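Local coordinates for truncated hemoglobin from geobacillus stearothermophilus (Geobacillus stearothermophilus, PDB 2BKM), which binds haem and, as a truncated haemoglobin of the globin clan, probably takes up dioxygen reversibly for storage or transport, at residues 20-25 with 96-101; 35-38 with 43-46; 49-54 with 67-72. One frame throughout, in Å; residues are numbered along the deposited sequence.

Contact 1: residues 20-25 with 96-101; sequences VEAFYR and MDEIGL. With ACT (acetate ion), chain E.
Arg-25 and Glu-98 meet at the solvent-facing edge of two packed helices of the globin fold, their side chains crossing at about a right angle. The carboxylate atom OE1 of Glu-98 lies 3.0 Å from NH1 of Arg-25, at the rim of the guanidinium and close to its plane, and the N-H points at it with an angle of 161°. The two planes are 46° apart, and the donor comes to OE1 from above the carboxylate plane. Glu-98 can span the gap because CG is anti to the backbone N (chi1 177°) and the chain beyond it is extended, whereas Arg-25 bends at chi3 and lays a guanidinium face over its own helix. Its NH2 is held by OE2 of Glu-21 at 2.8 Å, which makes a three-residue salt-bridge network. A water links the same groups, donating to O of Ala-22 and OE2 of Glu-98 and accepting from NE of Arg-25. Next to the charged groups, the small CB of Ala-22 touches CG2 of Ile-99 at 3.7 Å, near the Schellman motif in which Gly-100, with positive phi, closes helix 82-98. Another side of helix 12-29 carries Tyr-24 of the oxygen-molecule pocket, whose OH donates a very short, hence doubtful, bond to an acetate. Glu-98 also pairs through OE2 with Arg-26. With both carboxylate oxygens engaged by arginines, Glu-98 is probably ionised, and the salt bridges add a polar rim to an apolar helix packing that continues through Phe-23 on Ala-95 and Met-96 on Leu-19.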
loop_
_atom_site.group_PDB
_atom_site.type_symbol
_atom_site.label_atom_id
_atom_site.label_comp_id
_atom_site.label_asym_id
_atom_site.label_seq_id
_atom_site.Cartn_x
_atom_site.Cartn_y
_atom_site.Cartn_z
ATOM N N VAL A 20 -3.172 6.725 -3.533
ATOM C CA VAL A 20 -3.743 5.499 -4.066
ATOM C C VAL A 20 -3.939 5.581 -5.565
ATOM O O VAL A 20 -3.613 4.659 -6.258
ATOM C CB VAL A 20 -5.069 5.194 -3.335
ATOM C CG1 VAL A 20 -5.900 4.177 -4.099
ATOM C CG2 VAL A 20 -4.754 4.744 -1.940
ATOM N N GLU A 21 -4.465 6.708 -6.031
ATOM C CA GLU A 21 -4.640 6.905 -7.466
ATOM C C GLU A 21 -3.297 6.738 -8.190
ATOM O O GLU A 21 -3.194 6.005 -9.169
ATOM C CB GLU A 21 -5.208 8.301 -7.705
ATOM C CG GLU A 21 -5.532 8.544 -9.171
ATOM C CD GLU A 21 -5.628 10.029 -9.551
ATOM O OE1 GLU A 21 -5.421 10.935 -8.694
ATOM O OE2 GLU A 21 -5.898 10.282 -10.753
ATOM N N ALA A 22 -2.254 7.392 -7.674
ATOM C CA ALA A 22 -0.975 7.307 -8.330
ATOM C C ALA A 22 -0.387 5.900 -8.259
ATOM O O ALA A 22 0.202 5.398 -9.215
ATOM C CB ALA A 22 -0.041 8.336 -7.700
ATOM N N PHE A 23 -0.552 5.277 -7.109
ATOM C CA PHE A 23 -0.024 3.957 -6.878
ATOM C C PHE A 23 -0.592 2.928 -7.882
ATOM O O PHE A 23 0.153 2.162 -8.476
ATOM C CB PHE A 23 -0.290 3.548 -5.431
ATOM C CG PHE A 23 0.215 2.164 -5.106
ATOM C CD1 PHE A 23 -0.698 1.163 -4.804
ATOM C CD2 PHE A 23 1.571 1.853 -5.134
ATOM C CE1 PHE A 23 -0.258 -0.112 -4.500
ATOM C CE2 PHE A 23 2.023 0.571 -4.840
ATOM C CZ PHE A 23 1.114 -0.412 -4.522
ATOM N N TYR A 24 -1.914 2.949 -8.054
ATOM C CA TYR A 24 -2.494 1.918 -8.925
ATOM C C TYR A 24 -2.195 2.154 -10.376
ATOM O O TYR A 24 -2.142 1.184 -11.158
ATOM C CB TYR A 24 -3.963 1.629 -8.636
ATOM C CG TYR A 24 -4.020 0.871 -7.354
ATOM C CD1 TYR A 24 -4.467 1.465 -6.189
ATOM C CD2 TYR A 24 -3.535 -0.427 -7.302
ATOM C CE1 TYR A 24 -4.450 0.767 -4.993
ATOM C CE2 TYR A 24 -3.503 -1.128 -6.132
ATOM C CZ TYR A 24 -3.963 -0.520 -4.966
ATOM O OH TYR A 24 -3.930 -1.201 -3.772
ATOM N N ARG A 25 -1.946 3.411 -10.758
ATOM C CA ARG A 25 -1.452 3.606 -12.122
ATOM C C ARG A 25 -0.085 2.931 -12.312
ATOM O O ARG A 25 0.205 2.378 -13.378
ATOM C CB ARG A 25 -1.325 5.087 -12.464
ATOM C CG ARG A 25 -2.649 5.778 -12.637
ATOM C CD ARG A 25 -2.400 7.145 -13.296
ATOM N NE ARG A 25 -1.665 8.062 -12.421
ATOM C CZ ARG A 25 -2.267 8.893 -11.577
ATOM N NH1 ARG A 25 -1.552 9.711 -10.809
ATOM N NH2 ARG A 25 -3.597 8.900 -11.506
ATOM N N MET A 96 4.488 8.072 -4.174
ATOM C CA MET A 96 4.732 9.111 -3.179
ATOM C C MET A 96 5.478 10.247 -3.821
ATOM O O MET A 96 5.106 11.402 -3.618
ATOM C CB MET A 96 5.497 8.571 -1.974
ATOM C CG MET A 96 4.670 7.631 -1.148
ATOM S SD MET A 96 5.660 6.787 0.082
ATOM C CE MET A 96 4.381 6.143 1.144
ATOM N N ASP A 97 6.502 9.922 -4.604
ATOM C CA ASP A 97 7.263 11.000 -5.273
ATOM C C ASP A 97 6.332 11.773 -6.217
ATOM O O ASP A 97 6.368 13.036 -6.254
ATOM C CB ASP A 97 8.401 10.451 -6.090
ATOM C CG ASP A 97 9.489 9.826 -5.277
ATOM O OD1 ASP A 97 9.569 10.030 -4.050
ATOM O OD2 ASP A 97 10.304 9.089 -5.890
ATOM N N GLU A 98 5.486 11.059 -6.940
ATOM C CA GLU A 98 4.678 11.686 -8.001
ATOM C C GLU A 98 3.714 12.668 -7.384
ATOM O O GLU A 98 3.463 13.709 -7.973
ATOM C CB GLU A 98 3.907 10.616 -8.738
ATOM C CG GLU A 98 2.977 11.140 -9.810
ATOM C CD GLU A 98 2.357 10.011 -10.621
ATOM O OE1 GLU A 98 1.360 10.279 -11.296
ATOM O OE2 GLU A 98 2.874 8.868 -10.579
ATOM N N ILE A 99 3.158 12.356 -6.221
ATOM C CA ILE A 99 2.148 13.240 -5.626
ATOM C C ILE A 99 2.821 14.316 -4.805
ATOM O O ILE A 99 2.147 15.139 -4.164
ATOM C CB ILE A 99 1.101 12.493 -4.799
ATOM C CG1 ILE A 99 1.726 11.852 -3.521
ATOM C CG2 ILE A 99 0.396 11.456 -5.690
ATOM C CD1 ILE A 99 0.647 11.527 -2.474
ATOM N N GLY A 100 4.154 14.303 -4.831
ATOM C CA GLY A 100 4.954 15.262 -4.079
ATOM C C GLY A 100 4.909 15.091 -2.583
ATOM O O GLY A 100 5.113 16.062 -1.851
ATOM N N LEU A 101 4.732 13.857 -2.090
ATOM C CA LEU A 101 4.737 13.577 -0.656
ATOM C C LEU A 101 6.138 13.232 -0.215
ATOM O O LEU A 101 6.645 12.126 -0.522
ATOM C CB LEU A 101 3.831 12.400 -0.335
ATOM C CG LEU A 101 3.841 11.926 1.108
ATOM C CD1 LEU A 101 3.338 12.993 2.113
ATOM C CD2 LEU A 101 3.060 10.634 1.230
HETATM C C ACT E . -2.723 -3.752 -2.982
HETATM O O ACT E . -2.218 -2.799 -3.571
HETATM O OXT ACT E . -1.953 -4.439 -2.340
HETATM C CH3 ACT E . -4.177 -4.033 -3.028
HETATM O O HOH W 1 1.024 7.058 -11.320
#

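Contact 2: residues 35-38 with 43-46; sequences PIFP and ETAH. Unlike the reference sequence in segment 43-46: His-46 (reference Arg). With HEM (protoporphyrin IX containing Fe), chain D.
The distal wall of the haem pocket is built here from Phe-37 and Thr-44, which touch each other at the edge of the porphyrin. The Phe-37 ring lies over the haem methyl CMA, which sits 3.7 Å above the ring plane, over its centre, and the far end of the ring reaches the rim of pyrrole A, where CZ comes within 3.3 Å of the haem meso carbon CHB. With CG anti to its own carbonyl carbon (chi1 -86°), the ring is carried from the loop over the cofactor. Its edge is turned to the helix, where CE1 meets the methyl CG2 of Thr-44 at 4.1 Å, near the ring plane. A flat aromatic suits this place because it can lay a face on the porphyrin's rim and still meet a methyl at its own edge.

Residues 35-38 belong to the loop between helices 12-29 and 42-55; in the truncated, 2-on-2 globin fold this loop links two helices that both contribute to the distal pocket. Phe-37 also lines the site of the bound oxygen molecule, together with Tyr-24, Gln-48, His-75 and Trp-88.

Thr-44 has two different branches: the hydroxyl makes the polar bond, while the methyl packs on Phe-37 and the propionate. OG1 donates to the propionate oxygen O2A of the haem over 2.5 Å, a short bond, and CG2 is anti to the backbone N. Pro-38 crosses the threonine obliquely, with its CG 3.8 Å from OG1 of Thr-44 and equally far from O2A of the haem. Its rigid ring offers carbon to the propionate's flank, where the hydroxyl supplies the polar partner. Tyr-62 and Lys-47 supply further hydrogen bonds to the haem.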
loop_
_atom_site.group_PDB
_atom_site.type_symbol
_atom_site.label_atom_id
_atom_site.label_comp_id
_atom_site.label_asym_id
_atom_site.label_seq_id
_atom_site.Cartn_x
_atom_site.Cartn_y
_atom_site.Cartn_z
ATOM N N PRO A 35 0.170 -8.815 -13.718
ATOM C CA PRO A 35 -0.628 -10.000 -14.032
ATOM C C PRO A 35 -1.374 -10.570 -12.830
ATOM O O PRO A 35 -2.379 -11.281 -13.041
ATOM C CB PRO A 35 0.400 -10.999 -14.585
ATOM C CG PRO A 35 1.735 -10.226 -14.693
ATOM C CD PRO A 35 1.611 -9.143 -13.659
ATOM N N ILE A 36 -0.946 -10.256 -11.591
ATOM C CA ILE A 36 -1.614 -10.840 -10.421
ATOM C C ILE A 36 -2.705 -9.952 -9.817
ATOM O O ILE A 36 -3.452 -10.373 -8.940
ATOM C CB ILE A 36 -0.649 -11.334 -9.320
ATOM C CG1 ILE A 36 0.077 -10.166 -8.619
ATOM C CG2 ILE A 36 0.330 -12.348 -9.899
ATOM C CD1 ILE A 36 0.637 -10.514 -7.219
ATOM N N PHE A 37 -2.778 -8.722 -10.306
ATOM C CA PHE A 37 -3.827 -7.820 -9.890
ATOM C C PHE A 37 -4.971 -7.917 -10.887
ATOM O O PHE A 37 -4.722 -8.289 -12.035
ATOM C CB PHE A 37 -3.284 -6.389 -9.859
ATOM C CG PHE A 37 -2.612 -6.038 -8.568
ATOM C CD1 PHE A 37 -3.344 -5.433 -7.537
ATOM C CD2 PHE A 37 -1.261 -6.292 -8.373
ATOM C CE1 PHE A 37 -2.734 -5.101 -6.345
ATOM C CE2 PHE A 37 -0.648 -6.008 -7.145
ATOM C CZ PHE A 37 -1.364 -5.385 -6.145
ATOM N N PRO A 38 -6.205 -7.543 -10.477
ATOM C CA PRO A 38 -7.340 -7.525 -11.397
ATOM C C PRO A 38 -7.075 -6.523 -12.506
ATOM O O PRO A 38 -6.354 -5.541 -12.298
ATOM C CB PRO A 38 -8.500 -7.047 -10.526
ATOM C CG PRO A 38 -8.099 -7.349 -9.123
ATOM C CD PRO A 38 -6.606 -7.127 -9.119
ATOM N N GLU A 43 -11.981 -1.622 -7.605
ATOM C CA GLU A 43 -12.308 -2.128 -6.307
ATOM C C GLU A 43 -11.074 -2.182 -5.411
ATOM O O GLU A 43 -11.136 -1.869 -4.222
ATOM C CB GLU A 43 -12.902 -3.513 -6.452
ATOM C CG GLU A 43 -13.422 -4.075 -5.208
ATOM C CD GLU A 43 -13.983 -5.471 -5.434
ATOM O OE1 GLU A 43 -14.170 -5.861 -6.615
ATOM O OE2 GLU A 43 -14.213 -6.192 -4.435
ATOM N N THR A 44 -9.944 -2.556 -6.012
ATOM C CA THR A 44 -8.719 -2.658 -5.238
ATOM C C THR A 44 -8.359 -1.305 -4.647
ATOM O O THR A 44 -7.968 -1.200 -3.485
ATOM C CB THR A 44 -7.577 -3.087 -6.158
ATOM O OG1 THR A 44 -7.966 -4.285 -6.851
ATOM C CG2 THR A 44 -6.327 -3.336 -5.338
ATOM N N ALA A 45 -8.445 -0.276 -5.482
ATOM C CA ALA A 45 -8.087 1.058 -5.046
ATOM C C ALA A 45 -9.028 1.524 -3.954
ATOM O O ALA A 45 -8.589 2.146 -2.980
ATOM C CB ALA A 45 -8.139 2.019 -6.211
ATOM N N HIS A 46 -10.316 1.199 -4.077
ATOM C CA HIS A 46 -11.256 1.572 -3.048
ATOM C C HIS A 46 -10.855 0.942 -1.723
ATOM O O HIS A 46 -10.796 1.586 -0.699
ATOM C CB HIS A 46 -12.654 1.110 -3.476
ATOM C CG HIS A 46 -13.674 1.161 -2.397
ATOM N ND1 HIS A 46 -14.128 2.343 -1.850
ATOM C CD2 HIS A 46 -14.360 0.169 -1.782
ATOM C CE1 HIS A 46 -15.046 2.074 -0.936
ATOM N NE2 HIS A 46 -15.197 0.763 -0.870
HETATM C CHA HEM D . -5.077 -7.032 -1.975
HETATM C CHB HEM D . -0.832 -7.920 -4.064
HETATM C CHC HEM D . 1.348 -5.777 -0.303
HETATM C CHD HEM D . -2.889 -4.050 1.149
HETATM C C1A HEM D . -4.098 -7.400 -2.854
HETATM C C2A HEM D . -4.365 -8.096 -4.094
HETATM C C3A HEM D . -3.190 -8.341 -4.669
HETATM C C4A HEM D . -2.159 -7.817 -3.811
HETATM C CMA HEM D . -2.966 -9.046 -6.020
HETATM C CAA HEM D . -5.760 -8.446 -4.640
HETATM C CBA HEM D . -6.452 -7.173 -5.089
HETATM C CGA HEM D . -7.943 -7.340 -5.313
HETATM O O1A HEM D . -8.495 -8.488 -5.255
HETATM O O2A HEM D . -8.625 -6.304 -5.521
HETATM C C1B HEM D . 0.113 -7.457 -3.196
HETATM C C2B HEM D . 1.542 -7.646 -3.343
HETATM C C3B HEM D . 2.126 -7.082 -2.292
HETATM C C4B HEM D . 1.129 -6.491 -1.431
HETATM C CMB HEM D . 2.252 -8.341 -4.524
HETATM C CAB HEM D . 3.625 -7.036 -2.046
HETATM C CBB HEM D . 4.156 -7.055 -0.817
HETATM C C1C HEM D . 0.400 -5.042 0.376
HETATM C C2C HEM D . 0.668 -4.048 1.387
HETATM C C3C HEM D . -0.537 -3.601 1.766
HETATM C C4C HEM D . -1.557 -4.278 1.005
HETATM C CMC HEM D . 2.064 -3.604 1.914
HETATM C CAC HEM D . -0.891 -2.500 2.779
HETATM C CBC HEM D . -0.031 -1.893 3.585
HETATM C C1D HEM D . -3.852 -4.725 0.467
HETATM C C2D HEM D . -5.261 -4.599 0.746
HETATM C C3D HEM D . -5.922 -5.529 -0.206
HETATM C C4D HEM D . -4.859 -6.161 -0.947
HETATM C CMD HEM D . -5.920 -3.670 1.775
HETATM C CAD HEM D . -7.413 -5.773 -0.335
HETATM C CBD HEM D . -7.789 -7.031 0.458
HETATM C CGD HEM D . -9.247 -7.299 0.163
HETATM O O1D HEM D . -9.581 -7.883 -0.921
HETATM O O2D HEM D . -10.070 -6.850 1.005
HETATM N NA HEM D . -2.734 -7.255 -2.719
HETATM N NB HEM D . -0.081 -6.758 -2.021
HETATM N NC HEM D . -0.952 -5.140 0.150
HETATM N ND HEM D . -3.659 -5.650 -0.542
HETATM FE FE HEM D . -1.860 -6.214 -1.267
#

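Contact 3: residues 49-54 with 67-72; sequences KQFLTQ and GHPMLR. With HEM (protoporphyrin IX containing Fe), chain D.
Phe-51 reaches from helix 42-55 to the 67-72 segment along the side of the haem, beginning with CB, which lies 3.4 Å from the haem methyl CMD. CG is anti to the backbone N (chi1 179°), which sends the ring outward from the helix, and CG too rests on CMD. Beyond it CD2 faces CAC and CMD of the haem, while CD1 is turned to CB and CG of Pro-69. CE2 meets the haem vinyl at 3.5 Å from both CAC and CBC, whereas CE1 packs against CB of Pro-69 at 3.5 Å. At the tip, CZ meets CD1 of Leu-71 at 3.4 Å; the leucine arrives from the opposite direction, and its CD2 lies over a ring face, offset toward the rim, and 3.7 Å from CMD of the haem. Both residues line the haem pocket, where a broad apolar ring can touch cofactor, proline and leucine at once. Pro-69, compact and rigid, also receives NE2 of Gln-54 against CG at 3.7 Å, although the polar partner of that amide N is Thr-63. The contact thus joins helix 42-55 to the turn entering helix 71-75, with Pro-69 resting on helix 61-66 and Leu-71 on helix 104-120.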
loop_
_atom_site.group_PDB
_atom_site.type_symbol
_atom_site.label_atom_id
_atom_site.label_comp_id
_atom_site.label_asym_id
_atom_site.label_seq_id
_atom_site.Cartn_x
_atom_site.Cartn_y
_atom_site.Cartn_z
ATOM N N LYS A 49 -7.632 2.515 -0.312
ATOM C CA LYS A 49 -7.882 3.809 0.311
ATOM C C LYS A 49 -8.449 3.620 1.718
ATOM O O LYS A 49 -8.027 4.258 2.681
ATOM C CB LYS A 49 -8.826 4.634 -0.534
ATOM C CG LYS A 49 -9.083 5.966 0.119
ATOM C CD LYS A 49 -9.681 7.010 -0.779
ATOM C CE LYS A 49 -9.187 8.416 -0.373
ATOM N NZ LYS A 49 -8.963 8.807 1.093
ATOM N N GLN A 50 -9.420 2.705 1.840
ATOM C CA GLN A 50 -9.987 2.413 3.159
ATOM C C GLN A 50 -8.949 1.841 4.111
ATOM O O GLN A 50 -8.824 2.264 5.258
ATOM C CB GLN A 50 -11.141 1.418 3.031
ATOM C CG GLN A 50 -12.306 1.990 2.274
ATOM C CD GLN A 50 -13.357 0.960 2.058
ATOM O OE1 GLN A 50 -13.066 -0.169 1.688
ATOM N NE2 GLN A 50 -14.589 1.330 2.315
ATOM N N PHE A 51 -8.146 0.898 3.606
ATOM C CA PHE A 51 -7.167 0.270 4.443
ATOM C C PHE A 51 -6.101 1.246 4.936
ATOM O O PHE A 51 -5.794 1.266 6.103
ATOM C CB PHE A 51 -6.494 -0.907 3.737
ATOM C CG PHE A 51 -5.468 -1.533 4.592
ATOM C CD1 PHE A 51 -5.866 -2.325 5.652
ATOM C CD2 PHE A 51 -4.095 -1.233 4.432
ATOM C CE1 PHE A 51 -4.898 -2.859 6.546
ATOM C CE2 PHE A 51 -3.141 -1.744 5.285
ATOM C CZ PHE A 51 -3.514 -2.552 6.360
ATOM N N LEU A 52 -5.549 2.024 4.014
ATOM C CA LEU A 52 -4.453 2.893 4.393
ATOM C C LEU A 52 -4.949 3.962 5.368
ATOM O O LEU A 52 -4.246 4.323 6.300
ATOM C CB LEU A 52 -3.838 3.545 3.165
ATOM C CG LEU A 52 -3.034 2.575 2.277
ATOM C CD1 LEU A 52 -2.575 3.329 1.074
ATOM C CD2 LEU A 52 -1.865 1.982 3.062
ATOM N N THR A 53 -6.203 4.384 5.200
ATOM C CA THR A 53 -6.790 5.333 6.145
ATOM C C THR A 53 -6.739 4.758 7.556
ATOM O O THR A 53 -6.250 5.383 8.485
ATOM C CB THR A 53 -8.247 5.634 5.704
ATOM O OG1 THR A 53 -8.196 6.331 4.452
ATOM C CG2 THR A 53 -8.942 6.478 6.786
ATOM N N GLN A 54 -7.219 3.535 7.696
ATOM C CA GLN A 54 -7.234 2.880 8.980
ATOM C C GLN A 54 -5.832 2.574 9.479
ATOM O O GLN A 54 -5.528 2.777 10.629
ATOM C CB GLN A 54 -8.100 1.633 8.796
ATOM C CG GLN A 54 -8.158 0.638 9.891
ATOM C CD GLN A 54 -9.143 -0.441 9.527
ATOM O OE1 GLN A 54 -10.162 -0.180 8.891
ATOM N NE2 GLN A 54 -8.843 -1.666 9.924
ATOM N N GLY A 67 -14.330 -6.155 7.168
ATOM C CA GLY A 67 -13.894 -6.964 8.285
ATOM C C GLY A 67 -12.414 -6.777 8.560
ATOM O O GLY A 67 -11.743 -5.944 7.933
ATOM N N HIS A 68 -11.893 -7.527 9.510
ATOM C CA HIS A 68 -10.483 -7.356 9.886
ATOM C C HIS A 68 -9.581 -7.509 8.660
ATOM O O HIS A 68 -9.845 -8.321 7.781
ATOM C CB HIS A 68 -10.098 -8.331 10.992
ATOM C CG HIS A 68 -10.667 -7.966 12.339
ATOM N ND1 HIS A 68 -11.171 -6.714 12.627
ATOM C CD2 HIS A 68 -10.784 -8.688 13.482
ATOM C CE1 HIS A 68 -11.596 -6.687 13.879
ATOM N NE2 HIS A 68 -11.368 -7.873 14.421
ATOM N N PRO A 69 -8.543 -6.663 8.562
ATOM C CA PRO A 69 -7.634 -6.764 7.421
ATOM C C PRO A 69 -7.031 -8.153 7.204
ATOM O O PRO A 69 -6.981 -8.607 6.067
ATOM C CB PRO A 69 -6.555 -5.742 7.764
ATOM C CG PRO A 69 -7.264 -4.701 8.635
ATOM C CD PRO A 69 -8.232 -5.534 9.445
ATOM N N MET A 70 -6.604 -8.812 8.273
ATOM C CA MET A 70 -5.916 -10.113 8.181
ATOM C C MET A 70 -5.111 -10.166 6.882
ATOM O O MET A 70 -5.252 -11.088 6.048
ATOM C CB MET A 70 -6.899 -11.283 8.278
ATOM C CG MET A 70 -7.977 -11.317 7.248
ATOM S SD MET A 70 -9.025 -12.776 7.496
ATOM C CE MET A 70 -9.677 -12.999 5.831
ATOM N N LEU A 71 -4.258 -9.167 6.712
ATOM C CA LEU A 71 -3.692 -8.923 5.403
ATOM C C LEU A 71 -2.823 -10.071 4.979
ATOM O O LEU A 71 -2.873 -10.480 3.843
ATOM C CB LEU A 71 -2.853 -7.659 5.396
ATOM C CG LEU A 71 -3.503 -6.298 5.189
ATOM C CD1 LEU A 71 -2.323 -5.374 4.909
ATOM C CD2 LEU A 71 -4.510 -6.245 4.084
ATOM N N ARG A 72 -2.013 -10.611 5.882
ATOM C CA ARG A 72 -1.148 -11.694 5.445
ATOM C C ARG A 72 -1.995 -12.844 4.907
ATOM O O ARG A 72 -1.683 -13.414 3.846
ATOM C CB ARG A 72 -0.234 -12.198 6.539
ATOM C CG ARG A 72 0.701 -13.277 5.968
ATOM C CD ARG A 72 1.689 -13.744 6.938
ATOM N NE ARG A 72 2.174 -15.048 6.470
ATOM C CZ ARG A 72 3.123 -15.244 5.552
ATOM N NH1 ARG A 72 3.451 -16.498 5.211
ATOM N NH2 ARG A 72 3.777 -14.219 4.991
HETATM C CHA HEM D . -5.077 -7.032 -1.975
HETATM C CHB HEM D . -0.832 -7.920 -4.064
HETATM C CHC HEM D . 1.348 -5.777 -0.303
HETATM C CHD HEM D . -2.889 -4.050 1.149
HETATM C C1A HEM D . -4.098 -7.400 -2.854
HETATM C C2A HEM D . -4.365 -8.096 -4.094
HETATM C C3A HEM D . -3.190 -8.341 -4.669
HETATM C C4A HEM D . -2.159 -7.817 -3.811
HETATM C CMA HEM D . -2.966 -9.046 -6.020
HETATM C CAA HEM D . -5.760 -8.446 -4.640
HETATM C CBA HEM D . -6.452 -7.173 -5.089
HETATM C CGA HEM D . -7.943 -7.340 -5.313
HETATM O O1A HEM D . -8.495 -8.488 -5.255
HETATM O O2A HEM D . -8.625 -6.304 -5.521
HETATM C C1B HEM D . 0.113 -7.457 -3.196
HETATM C C2B HEM D . 1.542 -7.646 -3.343
HETATM C C3B HEM D . 2.126 -7.082 -2.292
HETATM C C4B HEM D . 1.129 -6.491 -1.431
HETATM C CMB HEM D . 2.252 -8.341 -4.524
HETATM C CAB HEM D . 3.625 -7.036 -2.046
HETATM C CBB HEM D . 4.156 -7.055 -0.817
HETATM C C1C HEM D . 0.400 -5.042 0.376
HETATM C C2C HEM D . 0.668 -4.048 1.387
HETATM C C3C HEM D . -0.537 -3.601 1.766
HETATM C C4C HEM D . -1.557 -4.278 1.005
HETATM C CMC HEM D . 2.064 -3.604 1.914
HETATM C CAC HEM D . -0.891 -2.500 2.779
HETATM C CBC HEM D . -0.031 -1.893 3.585
HETATM C C1D HEM D . -3.852 -4.725 0.467
HETATM C C2D HEM D . -5.261 -4.599 0.746
HETATM C C3D HEM D . -5.922 -5.529 -0.206
HETATM C C4D HEM D . -4.859 -6.161 -0.947
HETATM C CMD HEM D . -5.920 -3.670 1.775
HETATM C CAD HEM D . -7.413 -5.773 -0.335
HETATM C CBD HEM D . -7.789 -7.031 0.458
HETATM C CGD HEM D . -9.247 -7.299 0.163
HETATM O O1D HEM D . -9.581 -7.883 -0.921
HETATM O O2D HEM D . -10.070 -6.850 1.005
HETATM N NA HEM D . -2.734 -7.255 -2.719
HETATM N NB HEM D . -0.081 -6.758 -2.021
HETATM N NC HEM D . -0.952 -5.140 0.150
HETATM N ND HEM D . -3.659 -5.650 -0.542
HETATM FE FE HEM D . -1.860 -6.214 -1.267
#

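From the N terminus, helix 12-29 supplies the first half of contact 1, whose partner lies 71 residues on, at the end of helix 82-98; the loop so closed encloses the other two contacts. Contact 2 closes first, a short loop, with four residues between its segments, running into helix 42-55. Contact 3 then opens further along that same helix and closes at the start of helix 71-75, so contacts 2 and 3 follow in series without crossing, and both touch the haem. Helix 12-29 reaches each of them: Tyr-24 packs on Thr-44 and Ala-45, and Val-20 on Leu-52, tying the pair of helices 12-29 and 82-98 to the haem-binding helix 42-55.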